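PDB 3S5S: mandelate racemase/muconate lactonizing enzyme family protein, which belongs to the enolase superfamily, pairing an N-terminal alpha+beta capping domain with a C-terminal barrel domain, its own function not being established. Local coordinates for residues 15-23 against 326-335; 50-61 against 100-110. All blocks are in the same frame, centred on the assembly; numbering follows the deposited sequence.

Contact 1 (15-23 against 326-335)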
ATOM      1  N   LEU A  15     -20.382  21.468  -6.086  1.00 30.53           N
ATOM      2  CA  LEU A  15     -20.407  21.441  -4.610  1.00 30.51           C
ATOM      3  C   LEU A  15     -19.844  22.782  -4.080  1.00 31.03           C
ATOM      4  O   LEU A  15     -18.656  22.885  -3.726  1.00 30.48           O
ATOM      5  CB  LEU A  15     -19.659  20.214  -4.031  1.00 27.74           C
ATOM      6  CG  LEU A  15     -19.702  20.098  -2.485  1.00 29.29           C
ATOM      7  CD1 LEU A  15     -21.143  20.181  -1.912  1.00 31.14           C
ATOM      8  CD2 LEU A  15     -18.978  18.857  -1.917  1.00 24.28           C
ATOM      9  N   ASP A  16     -20.685  23.801  -4.097  1.00 31.63           N
ATOM     10  CA  ASP A  16     -20.273  25.130  -3.702  1.00 34.09           C
ATOM     11  C   ASP A  16     -20.705  25.402  -2.262  1.00 34.95           C
ATOM     12  O   ASP A  16     -21.905  25.590  -1.989  1.00 35.91           O
ATOM     13  CB  ASP A  16     -20.908  26.201  -4.613  1.00 35.57           C
ATOM     14  CG  ASP A  16     -20.401  26.131  -6.064  1.00 36.80           C
ATOM     15  OD1 ASP A  16     -19.214  25.808  -6.272  1.00 33.14           O
ATOM     16  OD2 ASP A  16     -21.193  26.406  -7.005  1.00 39.45           O
ATOM     17  N   ILE A  17     -19.729  25.446  -1.361  1.00 34.58           N
ATOM     18  CA  ILE A  17     -19.981  25.775   0.041  1.00 35.05           C
ATOM     19  C   ILE A  17     -19.299  27.066   0.499  1.00 36.53           C
ATOM     20  O   ILE A  17     -18.073  27.206   0.350  1.00 36.72           O
ATOM     21  CB  ILE A  17     -19.532  24.655   0.942  1.00 33.04           C
ATOM     22  CG1 ILE A  17     -19.947  23.309   0.349  1.00 31.12           C
ATOM     23  CG2 ILE A  17     -20.143  24.856   2.338  1.00 34.70           C
ATOM     24  CD1 ILE A  17     -19.331  22.098   1.035  1.00 29.88           C
ATOM     25  N   PRO A  18     -20.069  27.991   1.087  1.00 38.09           N
ATOM     26  CA  PRO A  18     -19.490  29.215   1.587  1.00 40.39           C
ATOM     27  C   PRO A  18     -18.462  28.978   2.706  1.00 40.84           C
ATOM     28  O   PRO A  18     -18.613  28.060   3.525  1.00 39.55           O
ATOM     29  CB  PRO A  18     -20.708  29.977   2.142  1.00 42.22           C
ATOM     30  CG  PRO A  18     -21.892  29.310   1.606  1.00 40.03           C
ATOM     31  CD  PRO A  18     -21.503  27.901   1.405  1.00 38.98           C
ATOM     32  N   LEU A  19     -17.399  29.779   2.683  1.00 43.23           N
ATOM     33  CA  LEU A  19     -16.437  29.902   3.768  1.00 45.34           C
ATOM     34  C   LEU A  19     -16.913  31.093   4.601  1.00 49.56           C
ATOM     35  O   LEU A  19     -17.471  32.050   4.029  1.00 51.48           O
ATOM     36  CB  LEU A  19     -15.038  30.150   3.193  1.00 44.67           C
ATOM     37  CG  LEU A  19     -14.474  29.027   2.281  1.00 43.34           C
ATOM     38  CD1 LEU A  19     -13.143  29.370   1.655  1.00 40.97           C
ATOM     39  CD2 LEU A  19     -14.334  27.726   3.036  1.00 39.18           C
ATOM     40  N   HIS A  20     -16.749  31.042   5.930  1.00 52.26           N
ATOM     41  CA  HIS A  20     -17.177  32.176   6.789  1.00 57.17           C
ATOM     42  C   HIS A  20     -16.448  33.447   6.317  1.00 60.68           C
ATOM     43  O   HIS A  20     -17.039  34.447   5.830  1.00 62.15           O
ATOM     44  CB  HIS A  20     -16.813  31.935   8.257  1.00 56.79           C
ATOM     45  CG  HIS A  20     -17.412  30.703   8.859  1.00 57.02           C
ATOM     46  ND1 HIS A  20     -18.661  30.689   9.442  1.00 60.54           N
ATOM     47  CD2 HIS A  20     -16.910  29.456   9.024  1.00 57.30           C
ATOM     48  CE1 HIS A  20     -18.915  29.478   9.915  1.00 59.22           C
ATOM     49  NE2 HIS A  20     -17.866  28.711   9.678  1.00 56.83           N
ATOM     50  N   GLU A  21     -15.132  33.360   6.493  1.00 62.42           N
ATOM     51  CA  GLU A  21     -14.144  34.288   5.973  1.00 65.62           C
ATOM     52  C   GLU A  21     -13.424  33.487   4.852  1.00 64.21           C
ATOM     53  O   GLU A  21     -13.390  32.263   4.914  1.00 62.51           O
ATOM     54  CB  GLU A  21     -13.185  34.700   7.125  1.00 66.27           C
ATOM     55  CG  GLU A  21     -12.306  33.515   7.636  1.00 67.41           C
ATOM     56  CD  GLU A  21     -12.205  33.391   9.163  1.00 70.34           C
ATOM     57  OE1 GLU A  21     -11.379  34.135   9.752  1.00 71.64           O
ATOM     58  OE2 GLU A  21     -12.916  32.520   9.751  1.00 68.36           O
ATOM     59  N   PRO A  22     -12.899  34.168   3.808  1.00 66.04           N
ATOM     60  CA  PRO A  22     -11.933  33.554   2.877  1.00 65.16           C
ATOM     61  C   PRO A  22     -10.790  32.784   3.587  1.00 64.19           C
ATOM     62  O   PRO A  22     -10.374  33.178   4.690  1.00 65.52           O
ATOM     63  CB  PRO A  22     -11.357  34.759   2.111  1.00 67.47           C
ATOM     64  CG  PRO A  22     -12.213  35.989   2.520  1.00 69.37           C
ATOM     65  CD  PRO A  22     -13.372  35.483   3.321  1.00 68.46           C
ATOM     66  N   PHE A  23     -10.316  31.695   2.968  1.00 62.09           N
ATOM     67  CA  PHE A  23      -9.217  30.854   3.481  1.00 60.37           C
ATOM     68  C   PHE A  23      -7.917  31.316   2.788  1.00 60.83           C
ATOM     69  O   PHE A  23      -7.614  30.892   1.669  1.00 59.53           O
ATOM     70  CB  PHE A  23      -9.527  29.356   3.172  1.00 58.05           C
ATOM     71  CG  PHE A  23      -8.779  28.332   4.041  1.00 56.03           C
ATOM     72  CD1 PHE A  23      -9.473  27.526   4.944  1.00 55.72           C
ATOM     73  CD2 PHE A  23      -7.405  28.123   3.908  1.00 55.63           C
ATOM     74  CE1 PHE A  23      -8.794  26.533   5.735  1.00 56.40           C
ATOM     75  CE2 PHE A  23      -6.719  27.140   4.694  1.00 55.42           C
ATOM     76  CZ  PHE A  23      -7.415  26.344   5.607  1.00 53.57           C
ATOM     77  N   THR A 326     -10.783  21.897   7.917  1.00 24.45           N
ATOM     78  CA  THR A 326     -11.499  22.707   6.950  1.00 25.82           C
ATOM     79  C   THR A 326     -13.036  22.762   7.183  1.00 26.78           C
ATOM     80  O   THR A 326     -13.636  23.828   6.996  1.00 27.55           O
ATOM     81  CB  THR A 326     -11.095  22.378   5.446  1.00 25.94           C
ATOM     82  OG1 THR A 326     -11.469  21.044   5.080  1.00 24.05           O
ATOM     83  CG2 THR A 326      -9.548  22.518   5.212  1.00 24.82           C
ATOM     84  N   PRO A 327     -13.667  21.660   7.664  1.00 26.77           N
ATOM     85  CA  PRO A 327     -15.103  21.779   7.962  1.00 28.40           C
ATOM     86  C   PRO A 327     -15.400  22.858   8.999  1.00 30.93           C
ATOM     87  O   PRO A 327     -16.512  23.417   9.004  1.00 32.63           O
ATOM     88  CB  PRO A 327     -15.472  20.389   8.489  1.00 26.80           C
ATOM     89  CG  PRO A 327     -14.534  19.503   7.772  1.00 26.65           C
ATOM     90  CD  PRO A 327     -13.230  20.264   7.809  1.00 25.93           C
ATOM     91  N   LEU A 328     -14.419  23.170   9.848  1.00 31.53           N
ATOM     92  CA  LEU A 328     -14.570  24.295  10.762  1.00 33.05           C
ATOM     93  C   LEU A 328     -14.686  25.625  10.065  1.00 35.01           C
ATOM     94  O   LEU A 328     -15.162  26.578  10.683  1.00 37.00           O
ATOM     95  CB  LEU A 328     -13.473  24.336  11.843  1.00 32.59           C
ATOM     96  CG  LEU A 328     -13.207  23.050  12.667  1.00 29.50           C
ATOM     97  CD1 LEU A 328     -12.050  23.220  13.659  1.00 26.11           C
ATOM     98  CD2 LEU A 328     -14.444  22.599  13.368  1.00 23.33           C
ATOM     99  N   PHE A 329     -14.284  25.696   8.794  1.00 35.01           N
ATOM    100  CA  PHE A 329     -14.208  26.988   8.059  1.00 36.72           C
ATOM    101  C   PHE A 329     -15.380  27.242   7.090  1.00 37.12           C
ATOM    102  O   PHE A 329     -15.491  28.319   6.444  1.00 38.40           O
ATOM    103  CB  PHE A 329     -12.893  27.052   7.274  1.00 36.69           C
ATOM    104  CG  PHE A 329     -11.710  27.250   8.132  1.00 37.88           C
ATOM    105  CD1 PHE A 329     -11.088  26.172   8.733  1.00 36.17           C
ATOM    106  CD2 PHE A 329     -11.228  28.514   8.375  1.00 40.14           C
ATOM    107  CE1 PHE A 329      -9.994  26.363   9.562  1.00 37.75           C
ATOM    108  CE2 PHE A 329     -10.116  28.709   9.211  1.00 42.82           C
ATOM    109  CZ  PHE A 329      -9.504  27.636   9.805  1.00 40.05           C
ATOM    110  N   LEU A 330     -16.237  26.235   6.992  1.00 35.64           N
ATOM    111  CA  LEU A 330     -17.376  26.239   6.087  1.00 35.11           C
ATOM    112  C   LEU A 330     -18.646  26.664   6.812  1.00 36.56           C
ATOM    113  O   LEU A 330     -18.980  26.129   7.894  1.00 36.00           O
ATOM    114  CB  LEU A 330     -17.555  24.853   5.478  1.00 32.30           C
ATOM    115  CG  LEU A 330     -16.340  24.301   4.721  1.00 29.70           C
ATOM    116  CD1 LEU A 330     -16.688  22.946   4.167  1.00 27.63           C
ATOM    117  CD2 LEU A 330     -15.901  25.192   3.576  1.00 28.74           C
ATOM    118  N   ALA A 331     -19.360  27.590   6.172  1.00 37.35           N
ATOM    119  CA  ALA A 331     -20.552  28.202   6.710  1.00 38.62           C
ATOM    120  C   ALA A 331     -21.736  27.275   6.644  1.00 38.11           C
ATOM    121  O   ALA A 331     -22.786  27.577   7.188  1.00 40.28           O
ATOM    122  CB  ALA A 331     -20.863  29.484   5.941  1.00 40.18           C
ATOM    123  N   GLU A 332     -21.601  26.166   5.944  1.00 36.71           N
ATOM    124  CA  GLU A 332     -22.666  25.165   5.879  1.00 36.70           C
ATOM    125  C   GLU A 332     -22.063  23.798   5.823  1.00 33.48           C
ATOM    126  O   GLU A 332     -20.894  23.637   5.515  1.00 32.90           O
ATOM    127  CB  GLU A 332     -23.495  25.316   4.607  1.00 38.09           C
ATOM    128  CG  GLU A 332     -24.529  26.344   4.679  1.00 44.53           C
ATOM    129  CD  GLU A 332     -24.702  27.083   3.356  1.00 50.80           C
ATOM    130  OE1 GLU A 332     -24.445  26.479   2.273  1.00 50.57           O
ATOM    131  OE2 GLU A 332     -25.100  28.279   3.429  1.00 54.11           O
ATOM    132  N   ASN A 333     -22.900  22.812   6.078  1.00 32.58           N
ATOM    133  CA  ASN A 333     -22.547  21.410   5.976  1.00 30.03           C
ATOM    134  C   ASN A 333     -23.685  20.772   5.221  1.00 29.97           C
ATOM    135  O   ASN A 333     -24.745  20.489   5.816  1.00 30.96           O
ATOM    136  CB  ASN A 333     -22.412  20.763   7.362  1.00 28.66           C
ATOM    137  CG  ASN A 333     -22.104  19.272   7.273  1.00 27.15           C
ATOM    138  OD1 ASN A 333     -22.152  18.697   6.197  1.00 27.57           O
ATOM    139  ND2 ASN A 333     -21.776  18.648   8.391  1.00 24.60           N
ATOM    140  N   PRO A 334     -23.510  20.570   3.912  1.00 29.35           N
ATOM    141  CA  PRO A 334     -24.615  19.963   3.139  1.00 29.99           C
ATOM    142  C   PRO A 334     -24.682  18.423   3.239  1.00 29.01           C
ATOM    143  O   PRO A 334     -25.340  17.792   2.411  1.00 29.68           O
ATOM    144  CB  PRO A 334     -24.303  20.374   1.695  1.00 29.75           C
ATOM    145  CG  PRO A 334     -22.834  20.506   1.653  1.00 29.36           C
ATOM    146  CD  PRO A 334     -22.411  21.023   3.043  1.00 29.23           C
ATOM    147  N   PHE A 335     -24.008  17.832   4.232  1.00 27.67           N
ATOM    148  CA  PHE A 335     -23.934  16.360   4.391  1.00 26.48           C
ATOM    149  C   PHE A 335     -24.404  15.854   5.760  1.00 26.49           C
ATOM    150  O   PHE A 335     -24.293  16.556   6.741  1.00 27.23           O
ATOM    151  CB  PHE A 335     -22.482  15.903   4.241  1.00 24.84           C
ATOM    152  CG  PHE A 335     -21.895  16.145   2.883  1.00 23.78           C
ATOM    153  CD1 PHE A 335     -22.259  15.342   1.796  1.00 22.60           C
ATOM    154  CD2 PHE A 335     -20.983  17.168   2.685  1.00 19.80           C
ATOM    155  CE1 PHE A 335     -21.712  15.544   0.539  1.00 22.70           C
ATOM    156  CE2 PHE A 335     -20.413  17.369   1.435  1.00 23.68           C
ATOM    157  CZ  PHE A 335     -20.774  16.552   0.347  1.00 21.36           C
TER
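Leu19 and Leu330 form a single beta bridge between the first strand of the N-terminal capping domain of this enolase-superfamily fold and a loop that follows the barrel strand 319-322. Two backbone hydrogen bonds define it. Ala331 N donates to Pro18 O at 2.8 Å, nearly straight at hydrogen (168°) although the donor stands above the carbonyl plane, and His20 N donates to Phe329 O at 3.0 Å. Each acceptor also has a weak, bent CA-H contact: Leu330 CA to Pro18 O and Leu19 CA to Phe329 O.

Aromatic contacts lie at and beyond the corner at residues 20 and 21. Phe23 presents its edge to the face of Phe329 in an edge-to-face pair, ring centroids 4.8 Å apart and planes inclined at 58°; its CE1 sits over the centre of the Phe329 ring. A chi1 of -159°, with CG anti to the backbone N, swings the Phe23 ring to this position, where it also touches Thr139 of strand 133-140. The exposed His20 ring takes a CH-pi contact from Ala331 CA, 4.1 Å from its centroid, over one face but off-centre.

Apolar contacts continue along the strand. Ile17 splits its branches: CG2 packs on Leu330 CB and lies 3.5 Å from Glu332 O, while CD1 reaches the CD edge of the Pro334 ring. A mixed contact sits among these: Pro18 CD and CG lie against the carboxylate of Glu332, at the solvent-facing edge. The loop's far end is shaped by an Asx turn, Asn333 OD1 accepting from Phe335 N. The same Phe335, buried, turns its ring edge to Leu15, whose CD2 lies in the ring plane, 3.7 Å from Phe335 CZ.

Contact 2 (50-61 against 100-110)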
ATOM      1  N   GLY A  50     -18.126  10.799  -3.654  1.00 18.88           N
ATOM      2  CA  GLY A  50     -16.821  11.374  -3.529  1.00 17.39           C
ATOM      3  C   GLY A  50     -16.845  12.864  -3.755  1.00 18.84           C
ATOM      4  O   GLY A  50     -17.823  13.400  -4.265  1.00 20.26           O
ATOM      5  N   GLU A  51     -15.748  13.522  -3.381  1.00 18.86           N
ATOM      6  CA  GLU A  51     -15.605  14.971  -3.407  1.00 19.71           C
ATOM      7  C   GLU A  51     -14.311  15.378  -4.139  1.00 19.85           C
ATOM      8  O   GLU A  51     -13.225  14.914  -3.821  1.00 20.05           O
ATOM      9  CB  GLU A  51     -15.596  15.512  -1.963  1.00 20.31           C
ATOM     10  CG  GLU A  51     -15.127  16.969  -1.850  1.00 22.19           C
ATOM     11  CD  GLU A  51     -15.359  17.581  -0.488  1.00 26.29           C
ATOM     12  OE1 GLU A  51     -15.711  16.832   0.460  1.00 26.07           O
ATOM     13  OE2 GLU A  51     -15.169  18.823  -0.374  1.00 27.17           O
ATOM     14  N   ALA A  52     -14.439  16.234  -5.141  1.00 20.13           N
ATOM     15  CA  ALA A  52     -13.283  16.905  -5.733  1.00 19.35           C
ATOM     16  C   ALA A  52     -13.172  18.292  -5.108  1.00 19.77           C
ATOM     17  O   ALA A  52     -14.120  19.080  -5.113  1.00 20.74           O
ATOM     18  CB  ALA A  52     -13.419  16.983  -7.259  1.00 18.57           C
ATOM     19  N   ALA A  53     -12.008  18.586  -4.563  1.00 20.52           N
ATOM     20  CA  ALA A  53     -11.779  19.870  -3.910  1.00 22.49           C
ATOM     21  C   ALA A  53     -10.504  20.472  -4.512  1.00 24.15           C
ATOM     22  O   ALA A  53      -9.496  20.639  -3.812  1.00 25.56           O
ATOM     23  CB  ALA A  53     -11.620  19.681  -2.415  1.00 20.42           C
ATOM     24  N   PRO A  54     -10.525  20.772  -5.808  1.00 24.95           N
ATOM     25  CA  PRO A  54      -9.314  21.316  -6.385  1.00 25.61           C
ATOM     26  C   PRO A  54      -9.055  22.682  -5.794  1.00 27.38           C
ATOM     27  O   PRO A  54      -9.990  23.403  -5.436  1.00 28.74           O
ATOM     28  CB  PRO A  54      -9.667  21.456  -7.872  1.00 26.78           C
ATOM     29  CG  PRO A  54     -11.192  21.658  -7.906  1.00 27.29           C
ATOM     30  CD  PRO A  54     -11.641  20.707  -6.781  1.00 25.66           C
ATOM     31  N   LEU A  55      -7.789  23.040  -5.679  1.00 27.71           N
ATOM     32  CA  LEU A  55      -7.429  24.282  -5.049  1.00 28.92           C
ATOM     33  C   LEU A  55      -6.428  24.930  -5.976  1.00 30.94           C
ATOM     34  O   LEU A  55      -5.257  24.529  -6.028  1.00 30.08           O
ATOM     35  CB  LEU A  55      -6.872  24.048  -3.642  1.00 28.09           C
ATOM     36  CG  LEU A  55      -6.554  25.313  -2.805  1.00 28.84           C
ATOM     37  CD1 LEU A  55      -7.785  26.168  -2.528  1.00 29.45           C
ATOM     38  CD2 LEU A  55      -5.897  24.940  -1.504  1.00 25.12           C
ATOM     39  N   PRO A  56      -6.911  25.894  -6.770  1.00 32.93           N
ATOM     40  CA  PRO A  56      -6.120  26.505  -7.815  1.00 35.52           C
ATOM     41  C   PRO A  56      -4.849  27.075  -7.192  1.00 37.01           C
ATOM     42  O   PRO A  56      -3.752  26.914  -7.736  1.00 37.86           O
ATOM     43  CB  PRO A  56      -7.033  27.630  -8.337  1.00 36.94           C
ATOM     44  CG  PRO A  56      -8.391  27.223  -8.005  1.00 34.75           C
ATOM     45  CD  PRO A  56      -8.311  26.358  -6.783  1.00 33.85           C
ATOM     46  N   ALA A  57      -5.007  27.713  -6.045  1.00 38.14           N
ATOM     47  CA  ALA A  57      -3.897  28.411  -5.420  1.00 40.32           C
ATOM     48  C   ALA A  57      -2.848  27.424  -4.917  1.00 39.24           C
ATOM     49  O   ALA A  57      -1.705  27.817  -4.748  1.00 40.34           O
ATOM     50  CB  ALA A  57      -4.391  29.304  -4.288  1.00 41.11           C
ATOM     51  N   PHE A  58      -3.228  26.152  -4.724  1.00 37.16           N
ATOM     52  CA  PHE A  58      -2.272  25.118  -4.307  1.00 36.21           C
ATOM     53  C   PHE A  58      -1.467  24.468  -5.441  1.00 36.57           C
ATOM     54  O   PHE A  58      -0.256  24.332  -5.309  1.00 37.63           O
ATOM     55  CB  PHE A  58      -2.954  24.035  -3.470  1.00 34.36           C
ATOM     56  CG  PHE A  58      -2.006  23.000  -2.922  1.00 33.76           C
ATOM     57  CD1 PHE A  58      -1.434  23.156  -1.656  1.00 35.52           C
ATOM     58  CD2 PHE A  58      -1.686  21.866  -3.662  1.00 34.62           C
ATOM     59  CE1 PHE A  58      -0.550  22.202  -1.155  1.00 33.17           C
ATOM     60  CE2 PHE A  58      -0.806  20.907  -3.171  1.00 33.92           C
ATOM     61  CZ  PHE A  58      -0.236  21.075  -1.923  1.00 33.15           C
ATOM     62  N   ASN A  59      -2.122  24.036  -6.522  1.00 36.52           N
ATOM     63  CA  ASN A  59      -1.460  23.315  -7.640  1.00 36.07           C
ATOM     64  C   ASN A  59      -2.113  23.528  -9.011  1.00 36.04           C
ATOM     65  O   ASN A  59      -1.800  22.827 -10.006  1.00 34.91           O
ATOM     66  CB  ASN A  59      -1.325  21.805  -7.355  1.00 35.65           C
ATOM     67  CG  ASN A  59      -2.693  21.081  -7.093  1.00 36.90           C
ATOM     68  OD1 ASN A  59      -2.716  19.851  -6.893  1.00 35.67           O
ATOM     69  ND2 ASN A  59      -3.804  21.834  -7.075  1.00 37.50           N
ATOM     70  N   GLY A  60      -3.021  24.502  -9.063  1.00 36.01           N
ATOM     71  CA  GLY A  60      -3.588  24.921 -10.345  1.00 36.73           C
ATOM     72  C   GLY A  60      -4.865  24.247 -10.852  1.00 35.52           C
ATOM     73  O   GLY A  60      -5.415  24.710 -11.834  1.00 37.17           O
ATOM     74  N   GLU A  61      -5.330  23.168 -10.221  1.00 33.06           N
ATOM     75  CA  GLU A  61      -6.599  22.530 -10.590  1.00 32.27           C
ATOM     76  C   GLU A  61      -7.815  23.409 -10.268  1.00 31.47           C
ATOM     77  O   GLU A  61      -7.842  24.090  -9.267  1.00 31.77           O
ATOM     78  CB  GLU A  61      -6.747  21.185  -9.892  1.00 30.63           C
ATOM     79  CG  GLU A  61      -5.691  20.136 -10.285  1.00 34.70           C
ATOM     80  CD  GLU A  61      -5.876  18.755  -9.568  1.00 36.90           C
ATOM     81  OE1 GLU A  61      -4.888  18.273  -8.962  1.00 37.35           O
ATOM     82  OE2 GLU A  61      -6.982  18.141  -9.656  1.00 38.05           O
ATOM     83  N   ALA A 100      -4.969  15.974 -12.900  1.00 33.94           N
ATOM     84  CA  ALA A 100      -6.367  15.822 -12.470  1.00 32.51           C
ATOM     85  C   ALA A 100      -6.476  15.031 -11.169  1.00 30.42           C
ATOM     86  O   ALA A 100      -7.262  14.077 -11.070  1.00 29.62           O
ATOM     87  CB  ALA A 100      -7.213  15.151 -13.603  1.00 32.22           C
ATOM     88  N   GLY A 101      -5.685  15.420 -10.168  1.00 29.62           N
ATOM     89  CA  GLY A 101      -5.669  14.696  -8.894  1.00 26.84           C
ATOM     90  C   GLY A 101      -6.986  14.702  -8.151  1.00 26.01           C
ATOM     91  O   GLY A 101      -7.395  13.671  -7.574  1.00 25.18           O
ATOM     92  N   ALA A 102      -7.633  15.864  -8.122  1.00 25.52           N
ATOM     93  CA  ALA A 102      -8.853  16.061  -7.309  1.00 25.12           C
ATOM     94  C   ALA A 102     -10.039  15.305  -7.881  1.00 24.69           C
ATOM     95  O   ALA A 102     -10.844  14.786  -7.125  1.00 25.21           O
ATOM     96  CB  ALA A 102      -9.213  17.542  -7.187  1.00 24.97           C
ATOM     97  N   ALA A 103     -10.151  15.283  -9.206  1.00 23.88           N
ATOM     98  CA  ALA A 103     -11.173  14.509  -9.923  1.00 24.12           C
ATOM     99  C   ALA A 103     -10.963  13.016  -9.692  1.00 23.12           C
ATOM    100  O   ALA A 103     -11.940  12.270  -9.498  1.00 22.16           O
ATOM    101  CB  ALA A 103     -11.152  14.813 -11.490  1.00 24.69           C
ATOM    102  N   ARG A 104      -9.695  12.586  -9.721  1.00 21.98           N
ATOM    103  CA  ARG A 104      -9.378  11.168  -9.537  1.00 21.05           C
ATOM    104  C   ARG A 104      -9.631  10.698  -8.138  1.00 19.69           C
ATOM    105  O   ARG A 104     -10.026   9.562  -7.912  1.00 19.04           O
ATOM    106  CB  ARG A 104      -7.946  10.867  -9.971  1.00 21.75           C
ATOM    107  CG  ARG A 104      -7.841  10.849 -11.502  1.00 21.96           C
ATOM    108  CD  ARG A 104      -6.511  10.387 -11.956  1.00 26.24           C
ATOM    109  NE  ARG A 104      -5.412  11.235 -11.516  1.00 27.37           N
ATOM    110  CZ  ARG A 104      -4.425  10.850 -10.698  1.00 28.10           C
ATOM    111  NH1 ARG A 104      -3.477  11.710 -10.407  1.00 26.50           N
ATOM    112  NH2 ARG A 104      -4.359   9.621 -10.187  1.00 27.93           N
ATOM    113  N   CYS A 105      -9.467  11.607  -7.194  1.00 20.17           N
ATOM    114  CA  CYS A 105      -9.687  11.273  -5.800  1.00 19.52           C
ATOM    115  C   CYS A 105     -11.193  11.138  -5.579  1.00 18.97           C
ATOM    116  O   CYS A 105     -11.627  10.167  -4.980  1.00 20.26           O
ATOM    117  CB  CYS A 105      -9.022  12.304  -4.874  1.00 19.69           C
ATOM    118  SG  CYS A 105      -9.474  12.161  -3.103  1.00 22.46           S
ATOM    119  N   ALA A 106     -11.980  12.074  -6.102  1.00 18.13           N
ATOM    120  CA  ALA A 106     -13.423  12.022  -6.041  1.00 17.47           C
ATOM    121  C   ALA A 106     -13.977  10.674  -6.499  1.00 18.31           C
ATOM    122  O   ALA A 106     -14.849  10.086  -5.826  1.00 17.16           O
ATOM    123  CB  ALA A 106     -14.004  13.127  -6.900  1.00 19.05           C
ATOM    124  N   ILE A 107     -13.452  10.196  -7.637  1.00 18.13           N
ATOM    125  CA  ILE A 107     -13.920   8.996  -8.279  1.00 17.38           C
ATOM    126  C   ILE A 107     -13.529   7.772  -7.462  1.00 17.86           C
ATOM    127  O   ILE A 107     -14.387   6.974  -7.099  1.00 18.03           O
ATOM    128  CB  ILE A 107     -13.394   8.894  -9.736  1.00 17.42           C
ATOM    129  CG1 ILE A 107     -14.075   9.966 -10.615  1.00 16.94           C
ATOM    130  CG2 ILE A 107     -13.625   7.543 -10.250  1.00 16.66           C
ATOM    131  CD1 ILE A 107     -13.527  10.178 -12.022  1.00 18.06           C
ATOM    132  N   GLU A 108     -12.246   7.629  -7.153  1.00 18.51           N
ATOM    133  CA  GLU A 108     -11.793   6.507  -6.318  1.00 18.66           C
ATOM    134  C   GLU A 108     -12.454   6.543  -4.943  1.00 18.01           C
ATOM    135  O   GLU A 108     -12.788   5.509  -4.366  1.00 18.48           O
ATOM    136  CB  GLU A 108     -10.303   6.621  -6.051  1.00 18.61           C
ATOM    137  CG  GLU A 108      -9.404   6.441  -7.206  1.00 18.98           C
ATOM    138  CD  GLU A 108      -7.986   6.415  -6.720  1.00 22.70           C
ATOM    139  OE1 GLU A 108      -7.740   5.896  -5.591  1.00 26.08           O
ATOM    140  OE2 GLU A 108      -7.120   6.927  -7.430  1.00 23.71           O
ATOM    141  N   THR A 109     -12.636   7.730  -4.402  1.00 16.84           N
ATOM    142  CA  THR A 109     -13.361   7.793  -3.131  1.00 17.48           C
ATOM    143  C   THR A 109     -14.813   7.269  -3.228  1.00 16.35           C
ATOM    144  O   THR A 109     -15.217   6.504  -2.395  1.00 16.38           O
ATOM    145  CB  THR A 109     -13.309   9.187  -2.500  1.00 17.70           C
ATOM    146  OG1 THR A 109     -11.930   9.490  -2.264  1.00 19.99           O
ATOM    147  CG2 THR A 109     -14.113   9.210  -1.197  1.00 14.56           C
ATOM    148  N   ALA A 110     -15.545   7.666  -4.250  1.00 16.20           N
ATOM    149  CA  ALA A 110     -16.928   7.219  -4.502  1.00 16.62           C
ATOM    150  C   ALA A 110     -17.000   5.698  -4.767  1.00 17.06           C
ATOM    151  O   ALA A 110     -17.900   5.007  -4.270  1.00 18.61           O
ATOM    152  CB  ALA A 110     -17.512   7.995  -5.662  1.00 16.12           C
TER
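Gly50 and Ala106 mark the tight end of a strand-on-helix packing in the N-terminal capping domain, where edge strand 47-52 runs antiparallel to helix 101-117. The segment axes differ by 175° in direction and approach to 6.0 Å, a spacing that small residues make possible. Gly50 CA points a hydrogen at Ala106 O, 3.3 Å away with an angle of 173° at hydrogen; a CB there would collide with that oxygen. Ala106 CB rests on the peptide between Glu51 and Ala52; one turn earlier on the helix, Ala102 O lies 3.4 Å from Ala52 CB. The CB of Glu51 points away from the helix, and its carboxylate is hydrogen-bonded by Ser302 OG, Asn35 ND2 and Ala305 N.

Pro54 still reaches Ala102, CB to CB at 4.0 Å. The loose part is the turn at residues 55-60, which makes no contact with the helix; partly exposed Glu61 beyond it closes back onto the helix start. Its chain, extended beyond CG, carries the carboxylate to the helix N terminus, whose dipole would probably stabilise a negative charge; OE2 accepts from Ala102 N at 2.8 Å, using its syn lone pair.

From the N terminus, strand 7-25 supplies the first half of contact 1, and the chain then passes through strand 28-42 to strand 47-52. Contact 2 closes a short loop here: 38 intervening residues, largely helical, return helix 101-117 to the edge strand. Only after the C-terminal barrel domain has been traced through strand 319-322 does 326-335 come back to 15-23, closing a loop of 302 residues within which contact 2 is nested. Contact 2 thus joins helix to sheet inside the capping domain, whereas contact 1 ties that same sheet to the barrel domain. Their centres are about 17 Å apart, yet they touch, Leu15 CD2 lying 4.1 Å from Glu51 CD.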